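Local coordinates for protein acetyltransferase (Agrobacterium tumefaciens, PDB 2FSR) that probably transfers an acetyl group from acetyl-coenzyme A to an acceptor amine, as other members of the GNAT acetyltransferase family do, at residues R137-F141 with E142-L146; S68-G71 with V72-H75. All blocks are in the same frame, centred on the assembly; numbering follows the deposited sequence.

Contact 1. Residues R137-F141 with E142-L146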
loop_
_atom_site.group_PDB
_atom_site.type_symbol
_atom_site.label_atom_id
_atom_site.label_comp_id
_atom_site.label_asym_id
_atom_site.label_seq_id
_atom_site.Cartn_x
_atom_site.Cartn_y
_atom_site.Cartn_z
ATOM N N ARG A 137 7.862 -1.687 -2.647
ATOM C CA ARG A 137 8.841 -2.377 -1.782
ATOM C C ARG A 137 10.273 -2.003 -2.163
ATOM O O ARG A 137 11.077 -1.612 -1.301
ATOM C CB ARG A 137 8.674 -3.893 -1.883
ATOM C CG ARG A 137 9.745 -4.728 -1.144
ATOM C CD ARG A 137 9.862 -6.124 -1.731
ATOM N NE ARG A 137 10.549 -6.115 -3.025
ATOM C CZ ARG A 137 10.589 -7.132 -3.889
ATOM N NH1 ARG A 137 9.961 -8.272 -3.629
ATOM N NH2 ARG A 137 11.254 -6.996 -5.026
ATOM N N ASP A 138 10.605 -2.149 -3.441
ATOM C CA ASP A 138 11.965 -1.837 -3.900
ATOM C C ASP A 138 12.301 -0.372 -3.702
ATOM O O ASP A 138 13.418 -0.040 -3.295
ATOM C CB ASP A 138 12.121 -2.183 -5.379
ATOM C CG ASP A 138 12.207 -3.678 -5.634
ATOM O OD1 ASP A 138 12.168 -4.470 -4.677
ATOM O OD2 ASP A 138 12.307 -4.048 -6.822
ATOM N N TRP A 139 11.361 0.511 -4.031
ATOM C CA TRP A 139 11.562 1.944 -3.832
ATOM C C TRP A 139 11.879 2.237 -2.362
ATOM O O TRP A 139 12.775 3.040 -2.055
ATOM C CB TRP A 139 10.313 2.710 -4.283
ATOM C CG TRP A 139 10.452 4.171 -4.124
ATOM C CD1 TRP A 139 10.950 5.043 -5.031
ATOM C CD2 TRP A 139 10.076 4.943 -2.978
ATOM N NE1 TRP A 139 10.904 6.322 -4.533
ATOM C CE2 TRP A 139 10.385 6.287 -3.266
ATOM C CE3 TRP A 139 9.516 4.626 -1.739
ATOM C CZ2 TRP A 139 10.142 7.328 -2.355
ATOM C CZ3 TRP A 139 9.274 5.667 -0.823
ATOM C CH2 TRP A 139 9.595 6.990 -1.142
ATOM N N ALA A 140 11.150 1.595 -1.448
ATOM C CA ALA A 140 11.379 1.814 -0.013
ATOM C C ALA A 140 12.755 1.323 0.424
ATOM O O ALA A 140 13.445 2.014 1.184
ATOM C CB ALA A 140 10.311 1.143 0.808
ATOM N N PHE A 141 13.143 0.128 -0.026
ATOM C CA PHE A 141 14.441 -0.423 0.359
ATOM C C PHE A 141 15.577 0.387 -0.255
ATOM O O PHE A 141 16.623 0.589 0.380
ATOM C CB PHE A 141 14.603 -1.888 -0.038
ATOM C CG PHE A 141 13.850 -2.852 0.834
ATOM C CD1 PHE A 141 13.745 -2.659 2.214
ATOM C CD2 PHE A 141 13.273 -3.982 0.276
ATOM C CE1 PHE A 141 13.051 -3.565 3.005
ATOM C CE2 PHE A 141 12.592 -4.896 1.067
ATOM C CZ PHE A 141 12.471 -4.695 2.422
ATOM N N GLU A 142 15.374 0.856 -1.483
ATOM C CA GLU A 142 16.443 1.550 -2.201
ATOM C C GLU A 142 16.553 3.019 -1.841
ATOM O O GLU A 142 17.650 3.521 -1.563
ATOM C CB GLU A 142 16.234 1.408 -3.703
ATOM C CG GLU A 142 16.434 -0.022 -4.168
ATOM C CD GLU A 142 15.958 -0.238 -5.585
ATOM O OE1 GLU A 142 15.689 0.772 -6.277
ATOM O OE2 GLU A 142 15.810 -1.421 -5.982
ATOM N N THR A 143 15.413 3.698 -1.827
ATOM C CA THR A 143 15.390 5.139 -1.635
ATOM C C THR A 143 15.337 5.514 -0.155
ATOM O O THR A 143 15.999 6.469 0.252
ATOM C CB THR A 143 14.270 5.793 -2.472
ATOM O OG1 THR A 143 14.557 5.576 -3.860
ATOM C CG2 THR A 143 14.194 7.297 -2.210
ATOM N N LEU A 144 14.561 4.779 0.637
ATOM C CA LEU A 144 14.466 5.061 2.071
ATOM C C LEU A 144 15.446 4.258 2.912
ATOM O O LEU A 144 15.616 4.531 4.106
ATOM C CB LEU A 144 13.038 4.851 2.591
ATOM C CG LEU A 144 11.948 5.747 2.006
ATOM C CD1 LEU A 144 10.623 5.460 2.681
ATOM C CD2 LEU A 144 12.314 7.239 2.103
ATOM N N ASN A 145 16.078 3.256 2.303
ATOM C CA ASN A 145 17.032 2.405 3.010
ATOM C C ASN A 145 16.422 1.688 4.221
ATOM O O ASN A 145 17.111 1.447 5.220
ATOM C CB ASN A 145 18.267 3.222 3.429
ATOM C CG ASN A 145 19.057 3.737 2.242
ATOM O OD1 ASN A 145 19.759 2.974 1.583
ATOM N ND2 ASN A 145 18.960 5.031 1.970
ATOM N N LEU A 146 15.140 1.322 4.126
ATOM C CA LEU A 146 14.459 0.685 5.252
ATOM C C LEU A 146 15.161 -0.628 5.586
ATOM O O LEU A 146 15.502 -1.385 4.667
ATOM C CB LEU A 146 12.984 0.424 4.957
ATOM C CG LEU A 146 12.034 1.579 4.648
ATOM C CD1 LEU A 146 10.603 1.042 4.600
ATOM C CD2 LEU A 146 12.144 2.710 5.655
HETATM O O HOH W 1 19.321 0.115 0.430
#

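Contact 2. Residues S68-G71 with V72-H75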
loop_
_atom_site.group_PDB
_atom_site.type_symbol
_atom_site.label_atom_id
_atom_site.label_comp_id
_atom_site.label_asym_id
_atom_site.label_seq_id
_atom_site.Cartn_x
_atom_site.Cartn_y
_atom_site.Cartn_z
ATOM N N SER A 68 -14.466 5.717 9.331
ATOM C CA SER A 68 -13.246 4.898 9.307
ATOM C C SER A 68 -12.621 4.914 7.912
ATOM O O SER A 68 -11.399 5.021 7.779
ATOM C CB SER A 68 -13.521 3.459 9.766
ATOM O OG SER A 68 -13.994 3.426 11.105
ATOM N N THR A 69 -13.454 4.836 6.873
ATOM C CA THR A 69 -12.936 4.861 5.500
ATOM C C THR A 69 -12.198 6.167 5.212
ATOM O O THR A 69 -11.092 6.191 4.637
ATOM C CB THR A 69 -14.052 4.680 4.468
ATOM O OG1 THR A 69 -14.700 3.423 4.688
ATOM C CG2 THR A 69 -13.464 4.698 3.052
ATOM N N TRP A 70 -12.810 7.272 5.637
ATOM C CA TRP A 70 -12.188 8.576 5.479
ATOM C C TRP A 70 -10.878 8.676 6.268
ATOM O O TRP A 70 -9.880 9.184 5.747
ATOM C CB TRP A 70 -13.171 9.678 5.889
ATOM C CG TRP A 70 -12.626 11.079 5.777
ATOM C CD1 TRP A 70 -12.428 11.969 6.802
ATOM C CD2 TRP A 70 -12.189 11.747 4.573
ATOM N NE1 TRP A 70 -11.889 13.148 6.316
ATOM C CE2 TRP A 70 -11.733 13.041 4.956
ATOM C CE3 TRP A 70 -12.124 11.380 3.215
ATOM C CZ2 TRP A 70 -11.246 13.969 4.029
ATOM C CZ3 TRP A 70 -11.629 12.310 2.299
ATOM C CH2 TRP A 70 -11.203 13.598 2.709
ATOM N N GLY A 71 -10.883 8.193 7.502
ATOM C CA GLY A 71 -9.649 8.204 8.290
ATOM C C GLY A 71 -8.521 7.413 7.638
ATOM O O GLY A 71 -7.394 7.897 7.599
ATOM N N VAL A 72 -8.798 6.211 7.128
ATOM C CA VAL A 72 -7.733 5.458 6.426
ATOM C C VAL A 72 -7.243 6.188 5.169
ATOM O O VAL A 72 -6.037 6.258 4.900
ATOM C CB VAL A 72 -8.193 4.024 6.057
ATOM C CG1 VAL A 72 -7.056 3.247 5.376
ATOM C CG2 VAL A 72 -8.638 3.277 7.321
ATOM N N PHE A 73 -8.171 6.752 4.392
ATOM C CA PHE A 73 -7.787 7.475 3.167
ATOM C C PHE A 73 -6.871 8.653 3.524
ATOM O O PHE A 73 -5.874 8.916 2.857
ATOM C CB PHE A 73 -9.066 7.946 2.469
ATOM C CG PHE A 73 -8.879 8.452 1.058
ATOM C CD1 PHE A 73 -8.676 7.556 -0.016
ATOM C CD2 PHE A 73 -9.005 9.819 0.785
ATOM C CE1 PHE A 73 -8.555 8.027 -1.333
ATOM C CE2 PHE A 73 -8.895 10.301 -0.539
ATOM C CZ PHE A 73 -8.662 9.396 -1.595
ATOM N N CYS A 74 -7.225 9.366 4.594
ATOM C CA CYS A 74 -6.387 10.479 5.032
ATOM C C CYS A 74 -5.016 10.021 5.568
ATOM O O CYS A 74 -3.999 10.669 5.259
ATOM C CB CYS A 74 -7.104 11.300 6.075
ATOM S SG CYS A 74 -8.519 12.267 5.399
ATOM N N HIS A 75 -5.002 8.909 6.305
ATOM C CA HIS A 75 -3.749 8.270 6.766
ATOM C C HIS A 75 -2.894 7.909 5.541
ATOM O O HIS A 75 -1.677 8.154 5.512
ATOM C CB HIS A 75 -4.113 7.043 7.608
ATOM C CG HIS A 75 -3.069 5.972 7.620
ATOM N ND1 HIS A 75 -2.213 5.793 8.687
ATOM C CD2 HIS A 75 -2.774 5.003 6.718
ATOM C CE1 HIS A 75 -1.424 4.758 8.435
ATOM N NE2 HIS A 75 -1.762 4.247 7.260
#

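Contact 1. Residues R137-F141 with E142-L146
Trp139 and Thr143 meet in a local CH-pi contact, one turn apart at the C-terminal end of helix 128-143, where the chain leaves the helix and turns toward strand 149-153 at the surface of the GNAT fold. Thr143 lays its CB over one face of the indole, 4.0 Å from the centroid of the five-membered ring of Trp139 and 13° off the ring normal. With CG anti to the backbone N (chi1 -179°), the Trp139 ring lies alongside the following turn, and its far end, CZ3, meets Leu144 CD1 at 3.8 Å. A broad indole suits this place because it serves a beta-branched threonine and a leucine at once.

The regular backbone ladder runs out here. Thr143 N still bonds Trp139 O at 2.7 Å, but the carbonyl of Ala140 receives two weak bonds, from Leu144 N and, at 3.5 Å, from Leu146 N. Asn145 then takes positive phi, a conformation that asparagine tolerates better than most residues. A water donates to Phe141 O, and Asn145 CA makes a CA-H...O contact with Phe141 O. Leu146 folds back over the last turn, placing CD1 3.8 Å from Ala140 CB, while Leu146 O lies at the edge of the Phe141 ring, 3.3 Å from Phe141 CD1. Arg137 holds Asp138 OD1 side-on through NE and NH2, a salt bridge that may temper the proximity of Asp138 to the like-charged Glu142.

Among its neighbours, the helix end rests Phe141 and Arg137 on Leu149 of strand 149-153; the Trp139 ring meets that of Trp80 of helix 66-83, their planes at about 65°, and Leu146 touches Lys113, just ahead of strand 114-119.

Contact 2. Residues S68-G71 with V72-H75
The indole of Trp70 carries Cys74 SG over one face, and Phe73 approaches the same ring system obliquely, its CD2 3.9 Å from Trp70 CZ3. At the edge of the His75 imidazole, in its plane, lies the carbonyl oxygen of Val72. All belong to consecutive turns of helix 66-83. Cys74 SG sits above the six-membered ring of Trp70, 25° off the ring normal and displaced toward the rim, 3.3 Å from Trp70 CE2. Cysteine fits because its short side chain ends in a large, polarisable sulfur that can lie on a ring one turn back. What puts it there is the torsion of Cys74, with SG anti to the carbonyl carbon, so that it lies back against the preceding turn, while Trp70, with CG anti to the backbone N, carries its ring forward to meet it.

Regular backbone bonds hold this spacing, among them Cys74 N to Trp70 O at 2.9 Å. Phe73 and Trp70 both meet Phe45 edge-to-face on helix 45-53, while buried Thr69 donates its OG1 hydroxyl to the carbonyl O of Asp65 and lies against the same helix. His75 NE2 instead forms a hydrogen bond with Asn105 OD1.

Chemically, a polarisable sulfur over an electron-rich indole is probably held largely by dispersion; directional bonding comes from the backbone and from polar groups such as Thr69 OG1 and His75 NE2.

Overall arrangement
Both contacts are local, each within one helix or at its end, and they lie on opposite sides of the chain's centre, their own centres 24 Å apart. Contact 2 is partly buried in the regular first half of helix 66-83, against helix 45-53; contact 1 is a surface contact where helix 128-143 ends. Each places a residue over a tryptophan face four positions back, but a cysteine sulfur does so in contact 2 and a threonine CH in contact 1. The backbones differ likewise: unbroken helical bonds in 68-75, sound bonds that give way to weak ones on Ala140 O in 137-146. An indirect tie exists, since Trp80, further along helix 66-83, meets Trp139 of contact 1.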